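Local coordinates for probable E3 ubiquitin-protein ligase HERC1 (Homo sapiens, PDB 4QT6) that is probably an E3 ubiquitin-protein ligase of the HECT type, represented here by its SPRY domain, a beta-sandwich module that in relatives commonly mediates protein-protein recognition, at residues Arg70-Asp74 / Met75-Arg79; Val131-Ala134 / Glu135-Pro138. All blocks are in the same frame, centred on the assembly; numbering follows the deposited sequence.

Overall arrangement
Both contacts belong to the SPRY beta-sandwich, and each lies where a loop runs into a strand of the same six-stranded antiparallel sheet. Interaction 1 comes first along the chain: the loop that leaves strand 55-60 ends at residues 70-74 and passes directly into strand 75-79. After strand 84-86, which pairs with 75-79, and strands 103-109, 114-119 and 125-128 of the other sheet, residues 131-134 of interaction 2 lead back across to strand 137-142. The two are in series, neither nested nor crossed, with centres about 12 Å apart. Trp76 of interaction 1 joins them, packing on Val131, Asp132, Ala133 and Leu136, while strand 55-60 runs between strands 75-79 and 137-142.

Interaction 1 (Arg70-Asp74 / Met75-Arg79). With ARF (formamide), chain C; ARF (formamide), chain B.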
loop_
_atom_site.group_PDB
_atom_site.type_symbol
_atom_site.label_atom_id
_atom_site.label_comp_id
_atom_site.label_asym_id
_atom_site.label_seq_id
_atom_site.Cartn_x
_atom_site.Cartn_y
_atom_site.Cartn_z
ATOM N N ARG A 70 11.086 -0.602 6.914
ATOM C CA ARG A 70 12.366 -1.315 6.960
ATOM C C ARG A 70 12.336 -2.590 7.807
ATOM O O ARG A 70 13.158 -3.489 7.592
ATOM C CB ARG A 70 13.463 -0.370 7.475
ATOM C CG ARG A 70 13.723 0.811 6.564
ATOM C CD ARG A 70 15.027 0.666 5.817
ATOM N NE ARG A 70 15.192 1.741 4.841
ATOM C CZ ARG A 70 15.563 1.581 3.572
ATOM N NH1 ARG A 70 15.839 0.376 3.077
ATOM N NH2 ARG A 70 15.677 2.647 2.785
ATOM N N THR A 71 11.401 -2.677 8.760
ATOM C CA THR A 71 11.326 -3.802 9.691
ATOM C C THR A 71 10.008 -4.573 9.716
ATOM O O THR A 71 9.988 -5.728 10.123
ATOM C CB THR A 71 11.615 -3.368 11.134
ATOM O OG1 THR A 71 10.636 -2.416 11.584
ATOM C CG2 THR A 71 12.987 -2.745 11.212
ATOM N N THR A 72 8.908 -3.944 9.293
ATOM C CA THR A 72 7.607 -4.530 9.548
ATOM C C THR A 72 7.371 -5.906 8.909
ATOM O O THR A 72 7.726 -6.131 7.770
ATOM C CB THR A 72 6.449 -3.585 9.093
ATOM O OG1 THR A 72 5.199 -4.154 9.484
ATOM C CG2 THR A 72 6.481 -3.343 7.630
ATOM N N SER A 73 6.786 -6.792 9.702
ATOM C CA SER A 73 6.185 -8.045 9.232
ATOM C C SER A 73 4.657 -7.993 9.304
ATOM O O SER A 73 3.990 -8.972 8.962
ATOM C CB SER A 73 6.726 -9.217 10.068
ATOM O OG SER A 73 8.112 -9.412 9.771
ATOM N N ASP A 74 4.103 -6.850 9.724
ATOM C CA ASP A 74 2.646 -6.671 9.712
ATOM C C ASP A 74 2.152 -6.292 8.327
ATOM O O ASP A 74 0.977 -6.547 8.007
ATOM C CB ASP A 74 2.210 -5.607 10.717
ATOM C CG ASP A 74 2.286 -6.088 12.144
ATOM O OD1 ASP A 74 2.170 -7.319 12.381
ATOM O OD2 ASP A 74 2.438 -5.218 13.022
HETATM N N MSE A 75 3.036 -5.707 7.531
HETATM C CA MSE A 75 2.707 -5.181 6.199
HETATM C C MSE A 75 3.589 -5.785 5.137
HETATM O O MSE A 75 4.710 -6.256 5.398
HETATM C CB MSE A 75 2.831 -3.656 6.156
HETATM C CG MSE A 75 2.118 -3.011 7.339
HETATM SE SE MSE A 75 2.222 -1.040 7.147
HETATM C CE MSE A 75 0.622 -0.647 8.199
ATOM N N TRP A 76 3.086 -5.771 3.928
ATOM C CA TRP A 76 3.818 -6.138 2.727
ATOM C C TRP A 76 3.756 -4.905 1.841
ATOM O O TRP A 76 2.665 -4.491 1.408
ATOM C CB TRP A 76 3.140 -7.312 2.014
ATOM C CG TRP A 76 3.350 -8.686 2.600
ATOM C CD1 TRP A 76 4.189 -9.650 2.107
ATOM C CD2 TRP A 76 2.688 -9.274 3.723
ATOM N NE1 TRP A 76 4.116 -10.768 2.870
ATOM C CE2 TRP A 76 3.192 -10.593 3.858
ATOM C CE3 TRP A 76 1.751 -8.819 4.655
ATOM C CZ2 TRP A 76 2.772 -11.443 4.870
ATOM C CZ3 TRP A 76 1.330 -9.681 5.656
ATOM C CH2 TRP A 76 1.832 -10.985 5.745
ATOM N N LEU A 77 4.899 -4.278 1.585
ATOM C CA LEU A 77 4.904 -2.921 1.060
ATOM C C LEU A 77 5.747 -2.758 -0.182
ATOM O O LEU A 77 6.769 -3.431 -0.367
ATOM C CB LEU A 77 5.387 -1.946 2.122
ATOM C CG LEU A 77 4.528 -1.829 3.362
ATOM C CD1 LEU A 77 5.235 -1.005 4.433
ATOM C CD2 LEU A 77 3.165 -1.231 3.026
ATOM N N TYR A 78 5.340 -1.798 -1.000
ATOM C CA TYR A 78 5.946 -1.470 -2.284
ATOM C C TYR A 78 6.165 0.049 -2.278
ATOM O O TYR A 78 5.233 0.855 -2.120
ATOM C CB TYR A 78 5.020 -1.980 -3.414
ATOM C CG TYR A 78 5.319 -1.647 -4.849
ATOM C CD1 TYR A 78 6.624 -1.510 -5.302
ATOM C CD2 TYR A 78 4.286 -1.586 -5.795
ATOM C CE1 TYR A 78 6.879 -1.214 -6.637
ATOM C CE2 TYR A 78 4.537 -1.308 -7.129
ATOM C CZ TYR A 78 5.843 -1.140 -7.547
ATOM O OH TYR A 78 6.074 -0.850 -8.885
ATOM N N ARG A 79 7.434 0.430 -2.406
ATOM C CA ARG A 79 7.885 1.809 -2.173
ATOM C C ARG A 79 7.959 2.644 -3.459
ATOM O O ARG A 79 8.636 2.256 -4.437
ATOM C CB ARG A 79 9.253 1.743 -1.484
ATOM C CG ARG A 79 9.900 3.065 -1.143
ATOM C CD ARG A 79 11.191 2.805 -0.379
ATOM N NE ARG A 79 12.015 3.998 -0.222
ATOM C CZ ARG A 79 13.338 3.985 -0.035
ATOM N NH1 ARG A 79 14.012 2.828 0.010
ATOM N NH2 ARG A 79 13.987 5.137 0.097
HETATM N N ARF C . 5.332 -2.998 -10.682
HETATM C C ARF C . 6.029 -3.492 -11.713
HETATM O O ARF C . 7.152 -3.060 -11.944
HETATM N N ARF B . 12.428 9.795 -0.946
HETATM C C ARF B . 13.122 8.732 -0.543
HETATM O O ARF B . 12.554 7.739 -0.115
#
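The hydroxyl of Thr72 reaches forward to the start of the strand, where Met75 N gives OG1 a weak, bent hydrogen bond of 3.3 Å. A shorter bond comes to the same oxygen from Asp74 N, 2.9 Å from Thr72 OG1. With OG1 anti to the backbone N of Thr72 (chi1 -174°), the hydroxyl faces both amides, and its methyl CG2 is left to pack on Met75 CB at 3.9 Å and, more loosely, on Leu77 CD1. The hydroxyl is also hydrogen-bonded to Asp66 O, and Asp74 OD2 takes the backbone amides of His65 and Asp66, so the preceding part of the loop is tied to this turn. The Trp76 side chain starts away from the loop, but its ring, stacked with His87, comes back toward it, CZ3 lying 3.9 Å from Asp74 O.

At the far end Arg70, bent at chi2 (-107°), meets the extended Arg79. Arg70 NH2 and Arg79 NH1 are 3.2 Å apart, with the guanidinium planes 82° from parallel. The salt bridge from Arg70 NH1 to Glu90 probably eases this closeness of charges; Tyr86 OH and Tyr143 OH, bonded to Arg79 NH1 and NE, help to position Arg79. Arg79 NH2 points almost straight at a formamide oxygen, 3.0 Å from NH2 to O. A second formamide donates from its N to Tyr78 OH at 2.9 Å; that hydroxyl is also hydrogen-bonded to Ser96 O, and the formamide to Ser96 N. Thr72 and Asp74 form an ST turn at the entry to strand 75-79 of the SPRY sandwich, while Arg79, at the strand's other end, belongs to a formamide-occupied pocket.

Interaction 2 (Val131-Ala134 / Glu135-Pro138); sequences VDAA and ELYP
Leu136 turns its branched end back over the loop that precedes it, and its two methyls divide the work: CD1 lies 3.6 Å from Val131 CG1, while CD2 rests on Ala133 CB, also at 3.6 Å. The methyl of Ala133 comes almost as close to the branch point, 3.7 Å from Leu136 CG, and so sits against the fork of the leucine. Val131 holds CG1 anti to its backbone N (chi1 172°), which presents that methyl to Leu136 while CG2 approaches the indole of Trp76. Trp76 also packs on Leu136, and Met110 meets the leucine from another loop. Val131 and Leu136 are buried, while Ala133 stays partly exposed.

Glu135 and Ala134, by contrast, meet mainly as chain neighbours: Glu135 CB is 3.3 Å from Ala134 C. The glutamate chain runs out extended, with its side chain touching Thr35. Asp132, exposed to solvent, forms a salt bridge with Arg61 through OD1 and also touches Trp76. Backbone bonds from Val131 to Arg113 and from Leu136 to Val34 hold the two ends of the bend. Apolar packing of Leu136 on Val131 and Ala133 folds the loop against the start of strand 137-142, where the chain passes from one sheet of the SPRY beta-sandwich to the other.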
loop_
_atom_site.group_PDB
_atom_site.type_symbol
_atom_site.label_atom_id
_atom_site.label_comp_id
_atom_site.label_asym_id
_atom_site.label_seq_id
_atom_site.Cartn_x
_atom_site.Cartn_y
_atom_site.Cartn_z
ATOM N N VAL A 131 2.641 -15.717 1.583
ATOM C CA VAL A 131 1.930 -14.749 2.400
ATOM C C VAL A 131 1.162 -15.488 3.489
ATOM O O VAL A 131 0.360 -16.346 3.198
ATOM C CB VAL A 131 0.999 -13.892 1.515
ATOM C CG1 VAL A 131 0.091 -12.998 2.353
ATOM C CG2 VAL A 131 1.838 -13.088 0.559
ATOM N N ASP A 132 1.394 -15.140 4.741
ATOM C CA ASP A 132 1.009 -15.979 5.866
ATOM C C ASP A 132 0.104 -15.307 6.898
ATOM O O ASP A 132 0.179 -15.577 8.085
ATOM C CB ASP A 132 2.282 -16.554 6.514
ATOM C CG ASP A 132 3.209 -15.477 7.093
ATOM O OD1 ASP A 132 2.910 -14.260 6.995
ATOM O OD2 ASP A 132 4.265 -15.859 7.654
ATOM N N ALA A 133 -0.763 -14.405 6.428
ATOM C CA ALA A 133 -1.828 -13.851 7.267
ATOM C C ALA A 133 -3.175 -14.415 6.878
ATOM O O ALA A 133 -3.397 -14.748 5.714
ATOM C CB ALA A 133 -1.867 -12.345 7.166
ATOM N N ALA A 134 -4.054 -14.535 7.871
ATOM C CA ALA A 134 -5.390 -15.016 7.650
ATOM C C ALA A 134 -6.286 -13.959 7.036
ATOM O O ALA A 134 -7.190 -14.301 6.260
ATOM C CB ALA A 134 -6.006 -15.493 8.944
ATOM N N GLU A 135 -6.082 -12.705 7.428
ATOM C CA GLU A 135 -6.900 -11.612 6.911
ATOM C C GLU A 135 -6.002 -10.419 6.621
ATOM O O GLU A 135 -5.168 -10.039 7.448
ATOM C CB GLU A 135 -7.977 -11.226 7.912
ATOM C CG GLU A 135 -8.882 -10.089 7.441
ATOM C CD GLU A 135 -10.240 -10.048 8.095
ATOM O OE1 GLU A 135 -10.454 -10.687 9.135
ATOM O OE2 GLU A 135 -11.131 -9.364 7.527
ATOM N N LEU A 136 -6.183 -9.820 5.451
ATOM C CA LEU A 136 -5.332 -8.709 5.018
ATOM C C LEU A 136 -6.163 -7.579 4.467
ATOM O O LEU A 136 -7.227 -7.795 3.865
ATOM C CB LEU A 136 -4.280 -9.139 3.991
ATOM C CG LEU A 136 -3.150 -9.986 4.586
ATOM C CD1 LEU A 136 -2.284 -10.596 3.486
ATOM C CD2 LEU A 136 -2.304 -9.133 5.519
ATOM N N TYR A 137 -5.679 -6.364 4.707
ATOM C CA TYR A 137 -6.370 -5.160 4.242
ATOM C C TYR A 137 -5.457 -4.401 3.315
ATOM O O TYR A 137 -4.300 -4.186 3.631
ATOM C CB TYR A 137 -6.714 -4.225 5.404
ATOM C CG TYR A 137 -7.587 -4.829 6.453
ATOM C CD1 TYR A 137 -7.054 -5.701 7.420
ATOM C CD2 TYR A 137 -8.934 -4.542 6.503
ATOM C CE1 TYR A 137 -7.869 -6.272 8.377
ATOM C CE2 TYR A 137 -9.745 -5.122 7.468
ATOM C CZ TYR A 137 -9.194 -5.966 8.402
ATOM O OH TYR A 137 -10.032 -6.516 9.358
ATOM N N PRO A 138 -5.979 -3.935 2.176
ATOM C CA PRO A 138 -5.250 -2.903 1.418
ATOM C C PRO A 138 -4.790 -1.760 2.316
ATOM O O PRO A 138 -5.522 -1.362 3.234
ATOM C CB PRO A 138 -6.285 -2.431 0.393
ATOM C CG PRO A 138 -7.169 -3.611 0.202
ATOM C CD PRO A 138 -7.270 -4.283 1.538
#